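PDB 7ATP: synaptotagmin-1 from Arabidopsis thaliana, which helps maintain plasma membrane integrity during freezing and osmotic stress, and contains the calcium-binding C2 domain described here. Local coordinates for residues 28-33 against 79-84; 16-21 against 131-136; 43-48 against 60-65; 73-78 against 92-97. All coordinates share one frame; numbering follows the deposited sequence.

Contact 1. Residues 28-33 against 79-84; sequences GADPFV and YDWEQV. With CA (calcium ion), chain B; CA (calcium ion), chain C.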
loop_
_atom_site.group_PDB
_atom_site.type_symbol
_atom_site.label_atom_id
_atom_site.label_comp_id
_atom_site.label_asym_id
_atom_site.label_seq_id
_atom_site.Cartn_x
_atom_site.Cartn_y
_atom_site.Cartn_z
ATOM N N GLY A 28 8.258 16.519 -9.218
ATOM C CA GLY A 28 8.500 15.579 -8.148
ATOM C C GLY A 28 8.348 14.145 -8.599
ATOM O O GLY A 28 9.337 13.458 -8.886
ATOM N N ALA A 29 7.097 13.700 -8.654
ATOM C CA ALA A 29 6.702 12.346 -9.015
ATOM C C ALA A 29 5.183 12.348 -9.105
ATOM O O ALA A 29 4.519 13.295 -8.682
ATOM C CB ALA A 29 7.196 11.305 -7.997
ATOM N N ASP A 30 4.636 11.273 -9.645
ATOM C CA ASP A 30 3.190 11.094 -9.747
ATOM C C ASP A 30 2.855 9.788 -9.053
ATOM O O ASP A 30 2.597 8.774 -9.708
ATOM C CB ASP A 30 2.766 11.097 -11.213
ATOM C CG ASP A 30 3.424 12.236 -12.006
ATOM O OD1 ASP A 30 3.102 13.408 -11.732
ATOM O OD2 ASP A 30 4.288 11.991 -12.892
ATOM N N PRO A 31 2.892 9.767 -7.714
ATOM C CA PRO A 31 2.802 8.494 -7.003
ATOM C C PRO A 31 1.414 7.909 -7.082
ATOM O O PRO A 31 0.415 8.621 -7.144
ATOM C CB PRO A 31 3.169 8.858 -5.562
ATOM C CG PRO A 31 2.888 10.288 -5.457
ATOM C CD PRO A 31 3.238 10.860 -6.802
ATOM N N PHE A 32 1.368 6.580 -7.117
ATOM C CA PHE A 32 0.184 5.824 -6.754
ATOM C C PHE A 32 0.681 4.568 -6.073
ATOM O O PHE A 32 1.871 4.255 -6.116
ATOM C CB PHE A 32 -0.711 5.502 -7.952
ATOM C CG PHE A 32 -0.057 4.596 -8.979
ATOM C CD1 PHE A 32 0.836 5.108 -9.911
ATOM C CD2 PHE A 32 -0.377 3.254 -9.035
ATOM C CE1 PHE A 32 1.413 4.287 -10.869
ATOM C CE2 PHE A 32 0.201 2.420 -9.984
ATOM C CZ PHE A 32 1.107 2.938 -10.899
ATOM N N VAL A 33 -0.222 3.857 -5.412
ATOM C CA VAL A 33 0.158 2.703 -4.605
ATOM C C VAL A 33 -0.545 1.464 -5.130
ATOM O O VAL A 33 -1.752 1.492 -5.400
ATOM C CB VAL A 33 -0.194 2.912 -3.122
ATOM C CG1 VAL A 33 0.369 1.781 -2.318
ATOM C CG2 VAL A 33 0.346 4.222 -2.643
ATOM N N TYR A 79 4.559 3.475 -6.872
ATOM C CA TYR A 79 5.047 3.711 -8.218
ATOM C C TYR A 79 4.816 5.158 -8.621
ATOM O O TYR A 79 3.882 5.824 -8.149
ATOM C CB TYR A 79 4.352 2.805 -9.229
ATOM C CG TYR A 79 4.668 1.335 -9.118
ATOM C CD1 TYR A 79 5.775 0.790 -9.752
ATOM C CD2 TYR A 79 3.822 0.474 -8.428
ATOM C CE1 TYR A 79 6.052 -0.575 -9.676
ATOM C CE2 TYR A 79 4.084 -0.882 -8.350
ATOM C CZ TYR A 79 5.201 -1.406 -8.972
ATOM O OH TYR A 79 5.454 -2.764 -8.883
ATOM N N ASP A 80 5.670 5.626 -9.516
ATOM C CA ASP A 80 5.551 6.937 -10.139
ATOM C C ASP A 80 5.021 6.767 -11.562
ATOM O O ASP A 80 5.724 6.267 -12.446
ATOM C CB ASP A 80 6.893 7.646 -10.111
ATOM C CG ASP A 80 6.977 8.784 -11.115
ATOM O OD1 ASP A 80 6.005 9.550 -11.265
ATOM O OD2 ASP A 80 8.044 8.923 -11.725
ATOM N N TRP A 81 3.781 7.184 -11.779
ATOM C CA TRP A 81 3.167 7.052 -13.090
ATOM C C TRP A 81 3.972 7.846 -14.110
ATOM O O TRP A 81 4.457 8.937 -13.819
ATOM C CB TRP A 81 1.724 7.550 -13.020
ATOM C CG TRP A 81 0.964 7.729 -14.335
ATOM C CD1 TRP A 81 0.134 6.824 -14.936
ATOM C CD2 TRP A 81 0.885 8.924 -15.120
ATOM N NE1 TRP A 81 -0.442 7.388 -16.056
ATOM C CE2 TRP A 81 0.005 8.674 -16.186
ATOM C CE3 TRP A 81 1.445 10.185 -15.005
ATOM C CZ2 TRP A 81 -0.279 9.629 -17.169
ATOM C CZ3 TRP A 81 1.139 11.147 -15.973
ATOM C CH2 TRP A 81 0.294 10.853 -17.038
ATOM N N GLU A 82 4.143 7.288 -15.297
ATOM C CA GLU A 82 4.866 7.982 -16.348
ATOM C C GLU A 82 3.936 8.309 -17.498
ATOM O O GLU A 82 3.001 7.555 -17.804
ATOM C CB GLU A 82 6.054 7.170 -16.856
ATOM C CG GLU A 82 7.040 6.788 -15.754
ATOM C CD GLU A 82 7.745 7.998 -15.148
ATOM O OE1 GLU A 82 8.998 8.042 -15.199
ATOM O OE2 GLU A 82 7.051 8.909 -14.640
ATOM N N GLN A 83 4.201 9.454 -18.125
ATOM C CA GLN A 83 3.421 9.815 -19.291
ATOM C C GLN A 83 3.730 8.888 -20.438
ATOM O O GLN A 83 2.876 8.652 -21.290
ATOM C CB GLN A 83 3.684 11.258 -19.663
ATOM C CG GLN A 83 3.283 12.156 -18.537
ATOM C CD GLN A 83 3.179 13.574 -18.969
ATOM O OE1 GLN A 83 3.757 13.946 -19.994
ATOM N NE2 GLN A 83 2.423 14.389 -18.204
ATOM N N VAL A 84 4.922 8.317 -20.455
ATOM C CA VAL A 84 5.310 7.403 -21.510
ATOM C C VAL A 84 5.967 6.196 -20.876
ATOM O O VAL A 84 6.857 6.337 -20.028
ATOM C CB VAL A 84 6.242 8.076 -22.523
ATOM C CG1 VAL A 84 6.712 7.058 -23.536
ATOM C CG2 VAL A 84 5.505 9.215 -23.201
HETATM CA CA CA B . 6.252 10.677 -13.307
HETATM CA CA CA C . 9.574 9.489 -13.573
HETATM O O HOH W 1 5.928 11.788 -15.244
HETATM O O HOH W 2 10.717 10.466 -15.403
#

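Contact 2. Residues 16-21 against 131-136; sequences RAVGLR and KLEVEL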
loop_
_atom_site.group_PDB
_atom_site.type_symbol
_atom_site.label_atom_id
_atom_site.label_comp_id
_atom_site.label_asym_id
_atom_site.label_seq_id
_atom_site.Cartn_x
_atom_site.Cartn_y
_atom_site.Cartn_z
ATOM N N ARG A 16 -1.610 8.229 3.436
ATOM C CA ARG A 16 -0.766 9.173 2.734
ATOM C C ARG A 16 0.611 8.561 2.574
ATOM O O ARG A 16 0.923 7.515 3.140
ATOM C CB ARG A 16 -0.650 10.498 3.478
ATOM C CG ARG A 16 0.426 10.490 4.559
ATOM C CD ARG A 16 0.343 11.721 5.472
ATOM N NE ARG A 16 -0.513 11.496 6.636
ATOM C CZ ARG A 16 -1.750 11.975 6.768
ATOM N NH1 ARG A 16 -2.461 11.715 7.865
ATOM N NH2 ARG A 16 -2.277 12.716 5.803
ATOM N N ALA A 17 1.434 9.230 1.794
ATOM C CA ALA A 17 2.850 8.949 1.752
ATOM C C ALA A 17 3.552 10.242 2.093
ATOM O O ALA A 17 2.996 11.323 1.898
ATOM C CB ALA A 17 3.285 8.438 0.394
ATOM N N VAL A 18 4.752 10.134 2.652
ATOM C CA VAL A 18 5.480 11.297 3.143
ATOM C C VAL A 18 6.938 11.130 2.783
ATOM O O VAL A 18 7.523 10.074 3.039
ATOM C CB VAL A 18 5.324 11.479 4.664
ATOM C CG1 VAL A 18 6.250 12.559 5.154
ATOM C CG2 VAL A 18 3.903 11.833 5.011
ATOM N N GLY A 19 7.518 12.154 2.168
ATOM C CA GLY A 19 8.937 12.150 1.873
ATOM C C GLY A 19 9.350 11.311 0.689
ATOM O O GLY A 19 10.407 10.671 0.723
ATOM N N LEU A 20 8.554 11.291 -0.369
ATOM C CA LEU A 20 8.952 10.489 -1.509
ATOM C C LEU A 20 10.117 11.141 -2.226
ATOM O O LEU A 20 10.379 12.336 -2.074
ATOM C CB LEU A 20 7.796 10.306 -2.471
ATOM C CG LEU A 20 6.729 9.499 -1.778
ATOM C CD1 LEU A 20 5.439 9.741 -2.457
ATOM C CD2 LEU A 20 7.129 8.062 -1.873
ATOM N N ARG A 21 10.813 10.332 -3.017
ATOM C CA ARG A 21 11.965 10.809 -3.760
ATOM C C ARG A 21 11.528 11.459 -5.059
ATOM O O ARG A 21 10.527 11.071 -5.658
ATOM C CB ARG A 21 12.916 9.659 -4.066
ATOM C CG ARG A 21 13.833 9.327 -2.924
ATOM C CD ARG A 21 14.846 10.436 -2.733
ATOM N NE ARG A 21 15.983 9.992 -1.936
ATOM C CZ ARG A 21 17.054 10.735 -1.686
ATOM N NH1 ARG A 21 17.137 11.967 -2.172
ATOM N NH2 ARG A 21 18.043 10.247 -0.951
ATOM N N LYS A 131 7.860 7.391 3.564
ATOM C CA LYS A 131 7.009 6.588 4.425
ATOM C C LYS A 131 5.629 6.464 3.803
ATOM O O LYS A 131 5.152 7.370 3.118
ATOM C CB LYS A 131 6.867 7.203 5.844
ATOM C CG LYS A 131 8.173 7.374 6.626
ATOM C CD LYS A 131 8.056 8.442 7.730
ATOM C CE LYS A 131 9.363 8.557 8.521
ATOM N NZ LYS A 131 9.424 9.755 9.408
ATOM N N LEU A 132 4.982 5.340 4.071
ATOM C CA LEU A 132 3.606 5.112 3.658
ATOM C C LEU A 132 2.790 4.786 4.897
ATOM O O LEU A 132 3.067 3.792 5.574
ATOM C CB LEU A 132 3.526 3.974 2.644
ATOM C CG LEU A 132 2.108 3.617 2.227
ATOM C CD1 LEU A 132 1.508 4.786 1.488
ATOM C CD2 LEU A 132 2.077 2.347 1.380
ATOM N N GLU A 133 1.802 5.621 5.203
ATOM C CA GLU A 133 0.908 5.383 6.333
ATOM C C GLU A 133 -0.321 4.625 5.854
ATOM O O GLU A 133 -0.967 5.031 4.888
ATOM C CB GLU A 133 0.473 6.699 6.976
ATOM C CG GLU A 133 1.611 7.566 7.523
ATOM C CD GLU A 133 1.134 8.934 8.037
ATOM O OE1 GLU A 133 -0.099 9.186 8.047
ATOM O OE2 GLU A 133 1.994 9.763 8.427
ATOM N N VAL A 134 -0.639 3.526 6.519
ATOM C CA VAL A 134 -1.831 2.760 6.189
ATOM C C VAL A 134 -2.588 2.477 7.477
ATOM O O VAL A 134 -2.031 2.550 8.570
ATOM C CB VAL A 134 -1.486 1.452 5.462
ATOM C CG1 VAL A 134 -0.917 1.743 4.084
ATOM C CG2 VAL A 134 -0.474 0.687 6.259
ATOM N N GLU A 135 -3.881 2.182 7.337
ATOM C CA GLU A 135 -4.730 1.698 8.422
ATOM C C GLU A 135 -5.356 0.384 8.002
ATOM O O GLU A 135 -5.734 0.208 6.838
ATOM C CB GLU A 135 -5.870 2.658 8.786
ATOM C CG GLU A 135 -5.482 3.872 9.602
ATOM C CD GLU A 135 -6.617 4.884 9.697
ATOM O OE1 GLU A 135 -7.790 4.457 9.830
ATOM O OE2 GLU A 135 -6.335 6.104 9.621
ATOM N N LEU A 136 -5.467 -0.529 8.954
ATOM C CA LEU A 136 -6.083 -1.820 8.729
ATOM C C LEU A 136 -7.188 -2.051 9.744
ATOM O O LEU A 136 -7.076 -1.655 10.905
ATOM C CB LEU A 136 -5.067 -2.936 8.843
ATOM C CG LEU A 136 -4.352 -3.274 7.550
ATOM C CD1 LEU A 136 -3.460 -2.145 7.099
ATOM C CD2 LEU A 136 -3.538 -4.504 7.807
#

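Contact 3. Residues 43-48 against 60-65; sequences PSKKTT and EEFKFS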
loop_
_atom_site.group_PDB
_atom_site.type_symbol
_atom_site.label_atom_id
_atom_site.label_comp_id
_atom_site.label_asym_id
_atom_site.label_seq_id
_atom_site.Cartn_x
_atom_site.Cartn_y
_atom_site.Cartn_z
ATOM N N PRO A 43 -6.719 -9.373 -9.148
ATOM C CA PRO A 43 -5.957 -8.190 -9.567
ATOM C C PRO A 43 -5.603 -7.336 -8.364
ATOM O O PRO A 43 -6.430 -7.114 -7.477
ATOM C CB PRO A 43 -6.919 -7.460 -10.512
ATOM C CG PRO A 43 -7.779 -8.521 -11.062
ATOM C CD PRO A 43 -7.907 -9.586 -9.995
ATOM N N SER A 44 -4.357 -6.879 -8.321
ATOM C CA SER A 44 -3.963 -5.995 -7.243
ATOM C C SER A 44 -4.788 -4.711 -7.294
ATOM O O SER A 44 -5.419 -4.379 -8.303
ATOM C CB SER A 44 -2.472 -5.691 -7.329
ATOM O OG SER A 44 -2.133 -5.214 -8.622
ATOM N N LYS A 45 -4.799 -3.991 -6.186
ATOM C CA LYS A 45 -5.495 -2.718 -6.141
ATOM C C LYS A 45 -4.506 -1.575 -6.339
ATOM O O LYS A 45 -3.321 -1.693 -6.026
ATOM C CB LYS A 45 -6.253 -2.558 -4.828
ATOM C CG LYS A 45 -7.683 -3.157 -4.844
ATOM C CD LYS A 45 -7.726 -4.621 -4.452
ATOM C CE LYS A 45 -9.175 -5.151 -4.396
ATOM N NZ LYS A 45 -10.072 -4.479 -3.386
ATOM N N LYS A 46 -5.004 -0.476 -6.892
ATOM C CA LYS A 46 -4.206 0.715 -7.120
ATOM C C LYS A 46 -4.986 1.942 -6.678
ATOM O O LYS A 46 -6.178 2.074 -6.964
ATOM C CB LYS A 46 -3.812 0.883 -8.611
ATOM C CG LYS A 46 -2.960 -0.256 -9.200
ATOM C CD LYS A 46 -2.965 -0.162 -10.733
ATOM C CE LYS A 46 -2.204 -1.304 -11.427
ATOM N NZ LYS A 46 -1.680 -0.835 -12.769
ATOM N N THR A 47 -4.306 2.844 -5.990
ATOM C CA THR A 47 -4.937 4.097 -5.659
ATOM C C THR A 47 -4.929 5.015 -6.864
ATOM O O THR A 47 -4.278 4.756 -7.891
ATOM C CB THR A 47 -4.178 4.802 -4.569
ATOM O OG1 THR A 47 -2.873 5.100 -5.084
ATOM C CG2 THR A 47 -4.045 3.904 -3.353
ATOM N N THR A 48 -5.636 6.119 -6.703
ATOM C CA THR A 48 -5.517 7.218 -7.645
ATOM C C THR A 48 -4.066 7.676 -7.764
ATOM O O THR A 48 -3.241 7.430 -6.878
ATOM C CB THR A 48 -6.412 8.334 -7.185
ATOM O OG1 THR A 48 -7.700 7.785 -6.963
ATOM C CG2 THR A 48 -6.533 9.371 -8.238
ATOM N N GLU A 60 -7.682 6.380 0.741
ATOM C CA GLU A 60 -8.434 5.497 -0.128
ATOM C C GLU A 60 -8.544 4.134 0.521
ATOM O O GLU A 60 -7.578 3.624 1.088
ATOM C CB GLU A 60 -7.801 5.416 -1.530
ATOM C CG GLU A 60 -8.006 6.748 -2.268
ATOM C CD GLU A 60 -7.501 6.813 -3.722
ATOM O OE1 GLU A 60 -7.190 5.785 -4.349
ATOM O OE2 GLU A 60 -7.476 7.942 -4.243
ATOM N N GLU A 61 -9.742 3.567 0.470
ATOM C CA GLU A 61 -10.050 2.341 1.195
ATOM C C GLU A 61 -10.247 1.191 0.224
ATOM O O GLU A 61 -10.969 1.326 -0.767
ATOM C CB GLU A 61 -11.313 2.508 2.045
ATOM C CG GLU A 61 -11.401 3.837 2.752
ATOM C CD GLU A 61 -12.524 3.856 3.772
ATOM O OE1 GLU A 61 -13.599 4.412 3.460
ATOM O OE2 GLU A 61 -12.335 3.288 4.874
ATOM N N PHE A 62 -9.627 0.063 0.523
ATOM C CA PHE A 62 -9.803 -1.156 -0.244
ATOM C C PHE A 62 -10.130 -2.274 0.734
ATOM O O PHE A 62 -9.923 -2.134 1.937
ATOM C CB PHE A 62 -8.550 -1.475 -1.055
ATOM C CG PHE A 62 -8.102 -0.324 -1.904
ATOM C CD1 PHE A 62 -8.491 -0.234 -3.227
ATOM C CD2 PHE A 62 -7.355 0.705 -1.355
ATOM C CE1 PHE A 62 -8.108 0.867 -4.026
ATOM C CE2 PHE A 62 -6.969 1.798 -2.121
ATOM C CZ PHE A 62 -7.342 1.883 -3.473
ATOM N N LYS A 63 -10.655 -3.379 0.211
ATOM C CA LYS A 63 -10.972 -4.538 1.024
ATOM C C LYS A 63 -10.506 -5.794 0.313
ATOM O O LYS A 63 -10.537 -5.878 -0.919
ATOM C CB LYS A 63 -12.483 -4.637 1.335
ATOM C CG LYS A 63 -13.326 -5.188 0.198
ATOM C CD LYS A 63 -14.749 -5.423 0.643
ATOM C CE LYS A 63 -15.285 -4.197 1.346
ATOM N NZ LYS A 63 -16.518 -3.694 0.692
ATOM N N PHE A 64 -10.093 -6.777 1.115
ATOM C CA PHE A 64 -9.494 -8.007 0.627
ATOM C C PHE A 64 -10.106 -9.220 1.311
ATOM O O PHE A 64 -10.268 -9.235 2.535
ATOM C CB PHE A 64 -7.996 -8.021 0.885
ATOM C CG PHE A 64 -7.264 -6.956 0.179
ATOM C CD1 PHE A 64 -7.079 -5.723 0.768
ATOM C CD2 PHE A 64 -6.750 -7.185 -1.085
ATOM C CE1 PHE A 64 -6.392 -4.746 0.110
ATOM C CE2 PHE A 64 -6.062 -6.210 -1.749
ATOM C CZ PHE A 64 -5.882 -4.989 -1.158
ATOM N N SER A 65 -10.389 -10.253 0.513
ATOM C CA SER A 65 -10.878 -11.531 1.022
ATOM C C SER A 65 -9.741 -12.274 1.704
ATOM O O SER A 65 -8.804 -12.730 1.040
ATOM C CB SER A 65 -11.456 -12.366 -0.114
ATOM O OG SER A 65 -12.858 -12.485 0.013
#

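Contact 4. Residues 73-78 against 92-97; sequences VLEFSV and MNVLAL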
loop_
_atom_site.group_PDB
_atom_site.type_symbol
_atom_site.label_atom_id
_atom_site.label_comp_id
_atom_site.label_asym_id
_atom_site.label_seq_id
_atom_site.Cartn_x
_atom_site.Cartn_y
_atom_site.Cartn_z
ATOM N N VAL A 73 0.044 -11.906 3.757
ATOM C CA VAL A 73 0.782 -10.673 3.999
ATOM C C VAL A 73 0.387 -9.661 2.933
ATOM O O VAL A 73 0.206 -10.016 1.764
ATOM C CB VAL A 73 2.299 -10.935 3.979
ATOM C CG1 VAL A 73 3.077 -9.645 3.814
ATOM C CG2 VAL A 73 2.715 -11.655 5.240
ATOM N N LEU A 74 0.251 -8.399 3.333
ATOM C CA LEU A 74 -0.058 -7.323 2.401
ATOM C C LEU A 74 1.215 -6.743 1.802
ATOM O O LEU A 74 2.175 -6.468 2.524
ATOM C CB LEU A 74 -0.843 -6.223 3.101
ATOM C CG LEU A 74 -2.329 -6.526 3.107
ATOM C CD1 LEU A 74 -3.078 -5.388 3.758
ATOM C CD2 LEU A 74 -2.840 -6.782 1.703
ATOM N N GLU A 75 1.211 -6.547 0.487
ATOM C CA GLU A 75 2.330 -5.967 -0.240
ATOM C C GLU A 75 1.904 -4.599 -0.768
ATOM O O GLU A 75 0.939 -4.503 -1.533
ATOM C CB GLU A 75 2.752 -6.891 -1.384
ATOM C CG GLU A 75 2.841 -8.372 -0.990
ATOM C CD GLU A 75 2.845 -9.332 -2.194
ATOM O OE1 GLU A 75 2.462 -8.899 -3.306
ATOM O OE2 GLU A 75 3.228 -10.523 -2.027
ATOM N N PHE A 76 2.595 -3.545 -0.338
ATOM C CA PHE A 76 2.346 -2.177 -0.785
ATOM C C PHE A 76 3.503 -1.739 -1.664
ATOM O O PHE A 76 4.648 -1.723 -1.209
ATOM C CB PHE A 76 2.223 -1.213 0.390
ATOM C CG PHE A 76 1.068 -1.503 1.298
ATOM C CD1 PHE A 76 -0.127 -0.828 1.150
ATOM C CD2 PHE A 76 1.181 -2.444 2.295
ATOM C CE1 PHE A 76 -1.180 -1.088 1.945
ATOM C CE2 PHE A 76 0.117 -2.711 3.120
ATOM C CZ PHE A 76 -1.069 -2.034 2.951
ATOM N N SER A 77 3.214 -1.371 -2.908
ATOM C CA SER A 77 4.242 -0.919 -3.844
ATOM C C SER A 77 3.909 0.491 -4.300
ATOM O O SER A 77 2.797 0.738 -4.779
ATOM C CB SER A 77 4.333 -1.843 -5.058
ATOM O OG SER A 77 4.285 -3.190 -4.647
ATOM N N VAL A 78 4.856 1.409 -4.150
ATOM C CA VAL A 78 4.654 2.796 -4.548
ATOM C C VAL A 78 5.334 3.022 -5.885
ATOM O O VAL A 78 6.548 2.819 -6.007
ATOM C CB VAL A 78 5.198 3.773 -3.507
ATOM C CG1 VAL A 78 4.924 5.189 -3.969
ATOM C CG2 VAL A 78 4.567 3.508 -2.193
ATOM N N MET A 92 8.769 -0.169 -1.839
ATOM C CA MET A 92 7.690 -1.039 -1.424
ATOM C C MET A 92 7.914 -1.424 0.028
ATOM O O MET A 92 8.934 -1.084 0.633
ATOM C CB MET A 92 7.600 -2.268 -2.333
ATOM C CG MET A 92 8.905 -3.014 -2.523
ATOM S SD MET A 92 9.252 -4.173 -1.188
ATOM C CE MET A 92 7.724 -5.111 -1.175
ATOM N N ASN A 93 6.934 -2.121 0.589
ATOM C CA ASN A 93 7.080 -2.780 1.876
ATOM C C ASN A 93 5.954 -3.791 1.999
ATOM O O ASN A 93 5.015 -3.801 1.198
ATOM C CB ASN A 93 7.053 -1.795 3.033
ATOM C CG ASN A 93 7.778 -2.318 4.231
ATOM O OD1 ASN A 93 8.172 -3.484 4.268
ATOM N ND2 ASN A 93 7.964 -1.466 5.227
ATOM N N VAL A 94 6.067 -4.651 3.005
ATOM C CA VAL A 94 5.029 -5.623 3.296
ATOM C C VAL A 94 4.488 -5.347 4.687
ATOM O O VAL A 94 5.111 -4.657 5.497
ATOM C CB VAL A 94 5.524 -7.074 3.202
ATOM C CG1 VAL A 94 6.037 -7.352 1.806
ATOM C CG2 VAL A 94 6.587 -7.318 4.239
ATOM N N LEU A 95 3.310 -5.906 4.954
ATOM C CA LEU A 95 2.673 -5.786 6.259
ATOM C C LEU A 95 1.942 -7.091 6.539
ATOM O O LEU A 95 1.078 -7.496 5.756
ATOM C CB LEU A 95 1.717 -4.598 6.292
ATOM C CG LEU A 95 1.142 -4.221 7.656
ATOM C CD1 LEU A 95 2.225 -4.236 8.730
ATOM C CD2 LEU A 95 0.471 -2.854 7.577
ATOM N N ALA A 96 2.302 -7.748 7.642
ATOM C CA ALA A 96 1.785 -9.074 7.952
ATOM C C ALA A 96 0.405 -8.969 8.577
ATOM O O ALA A 96 0.170 -8.128 9.451
ATOM C CB ALA A 96 2.734 -9.808 8.897
ATOM N N LEU A 97 -0.508 -9.833 8.136
ATOM C CA LEU A 97 -1.857 -9.839 8.688
ATOM C C LEU A 97 -1.925 -10.401 10.112
ATOM O O LEU A 97 -2.970 -10.281 10.765
ATOM C CB LEU A 97 -2.791 -10.614 7.755
ATOM C CG LEU A 97 -3.245 -9.882 6.483
ATOM C CD1 LEU A 97 -4.092 -10.767 5.573
ATOM C CD2 LEU A 97 -4.015 -8.632 6.850
#

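Contact 1. Residues 28-33 against 79-84
The Phe32 ring takes CB of Tyr79 over one face, 4.0 Å from the ring centroid, while the backbone N of Trp81 lies at its edge, in the plane. The Phe32 and Tyr79 rings are near parallel but strongly offset, their centroids 5.9 Å apart. Trp81 crosses Phe32 at about a right angle, with CB of Trp81 3.9 Å from CE1 of Phe32, and its indole edge faces OD2 of Asp30; His51 adds an edge-to-face contact to the indole. Two antiparallel backbone bonds join Phe32 to Tyr79, and Trp81 N continues the pairing to Asp30 O at 2.9 Å. Where the strands end, Asp80 at the strand end and Asp30 and Glu82 in the loops supply carboxylates. With CG anti to the backbone N (chi1 161°), Asp80 swings its carboxylate to Asp30, whose N reaches OD1 of Asp80 at 2.7 Å from above the carboxylate plane. That same OD1 binds one calcium ion at 2.3 Å, and OD2 of Asp80 binds the other at 2.5 Å. Glu82 bridges the ions through OE2 and also binds the second through OE1. Asp30 OD2 and the Trp81 carbonyl complete this contact's share of the first site; OD1 of Asp30 accepts from Lys52 N. Asp24, Lys23 and Glu88 supply further ligands. The two cations probably offset the negative charge gathered at this loop end of the C2 domain.

Contact 2. Residues 16-21 against 131-136
Arg16 and Glu133 meet because CG of Arg16 sits between its backbone N and carbonyl carbon and the chain then turns at chi3 (90°), whereas Glu133 runs extended beyond CG. The two side chains therefore lie alongside each other, pointing the same way, and NE of Arg16 bonds to OE1 of Glu133 at 2.7 Å in a salt bridge. The guanidinium and carboxylate planes stand 86° apart, and NE meets OE1 from above the carboxylate plane, so this is a one-atom grip and no paired, two-pronged bridge. NH2 of Arg16 makes a second salt bridge to Glu57 on the adjacent strand. Beneath, the antiparallel strands are joined by Val18 and Lys131 in a reciprocal pair, Val18 N to Lys131 O and Lys131 N to Val18 O both at 2.8 Å, followed by Glu133 N to Arg16 O. The other face of the sheet carries Ala17 and Leu132; CD1 of Leu132 comes 3.2 Å from the carbonyl O of Arg16, and CB of Ala17 lies 4.2 Å from the same methyl. This sheet of the C2 sandwich pairs a buried apolar face with a partly exposed, mostly charged one that includes Val18, where Arg16 probably balances glutamates from both flanking strands.

Contact 3. Residues 43-48 against 60-65
The tightest packing is made by Lys45, whose aliphatic chain slides past Phe62 and Phe64 in the opposite direction to theirs. Its CG comes 3.4 Å from CD1 of Phe62, and a bend at chi2 (88°) carries CD to within 3.5 Å of CE2 of Phe64. A turn at chi4 (-62°) then places the ammonium over the face of the Phe64 ring, with NZ 4.8 Å from the centroid in a cation-pi contact. NZ is also a donor to the Lys63 carbonyl O at 2.9 Å, so the charge is fixed between a ring and a backbone acceptor. CG2 of Thr47 packs 3.8 Å from CE2 of Phe62, further along the ring. The two segments run nearly antiparallel but belong to different sheets: 45-46 is an outermost strand of one, 57-66 of the other, and their side chains bridge that margin of the C2 beta sandwich. Phe64 continues inward onto Val10, Val12, Ile35 and Leu37. On the exposed side, by contrast, Thr48 holds the Glu60 carboxylate with two donors, the backbone N to OE1 at 2.8 Å and OG1 to OE2 at 2.7 Å, each approaching on the syn side and only slightly out of plane. OG1 of Thr47 donates to the Thr48 carbonyl O and is hydrogen-bonded to Val33 N, while the CB of exposed Lys46 points away from strand 57-66.

Contact 4. Residues 73-78 against 92-97
Phe76 stands opposite Asn93 in a hydrogen-bonded antiparallel pair and can be followed outward from the backbone. Its CB lies 3.9 Å from the carbonyl O of Asn93. The ring extends from there with CG anti to the carbonyl carbon (chi1 -63°), which turns one edge to the partner strand: CE2 meets CB of Leu95 at 4.0 Å, close to the ring plane. CG1 of Val134, from the facing sheet, lies over one face of the ring near CE1. Leu74 and Leu95 point to this same side, their CB atoms 4.4 Å apart. On the other face of the sheet Val73 plays a similar part with its two branches. CG1, anti to the backbone N, comes 3.6 Å from CB of Val94, and CG2 reaches CB of Ala96 at 4.1 Å. Farther along this face, Ser77 and Met92 sit side by side, and CB of Met92 lies 3.2 Å from the Phe76 carbonyl O. Four backbone bonds, two at Leu74 with Leu95 and two at Phe76 with Asn93, tie the strands together. They form a beta hairpin whose second strand, 88-96, is outermost in its sheet. Strand 31-37 pairs with 73-80 along the latter's other edge, and the side bearing Phe76 and Leu95 faces strands 106-111 and 131-140 across the apolar interior, whereas Val94 and Met92 touch Leu116 of a loop on the reverse side.

Overall arrangement
Contacts 1 and 4 share strand 73-80; their centres are 19 Å apart, and contact 1 holds the calcium ions. Contact 2 belongs to the facing sheet and meets contact 4 in the sandwich interior, where Leu132 CD2 lies 3.7 Å from Phe76 CB; it also reaches contact 1, with Leu20 CD1 3.9 Å from Pro31 CB. Contact 3 bridges the two sheets at one margin and joins contact 1 through Thr47 OG1, 2.9 Å from Val33 N. Contacts 2 and 3 do not touch, their nearest atoms being about 7 Å apart. The two calcium ions lie at the end of the sandwich where contact 1 sits.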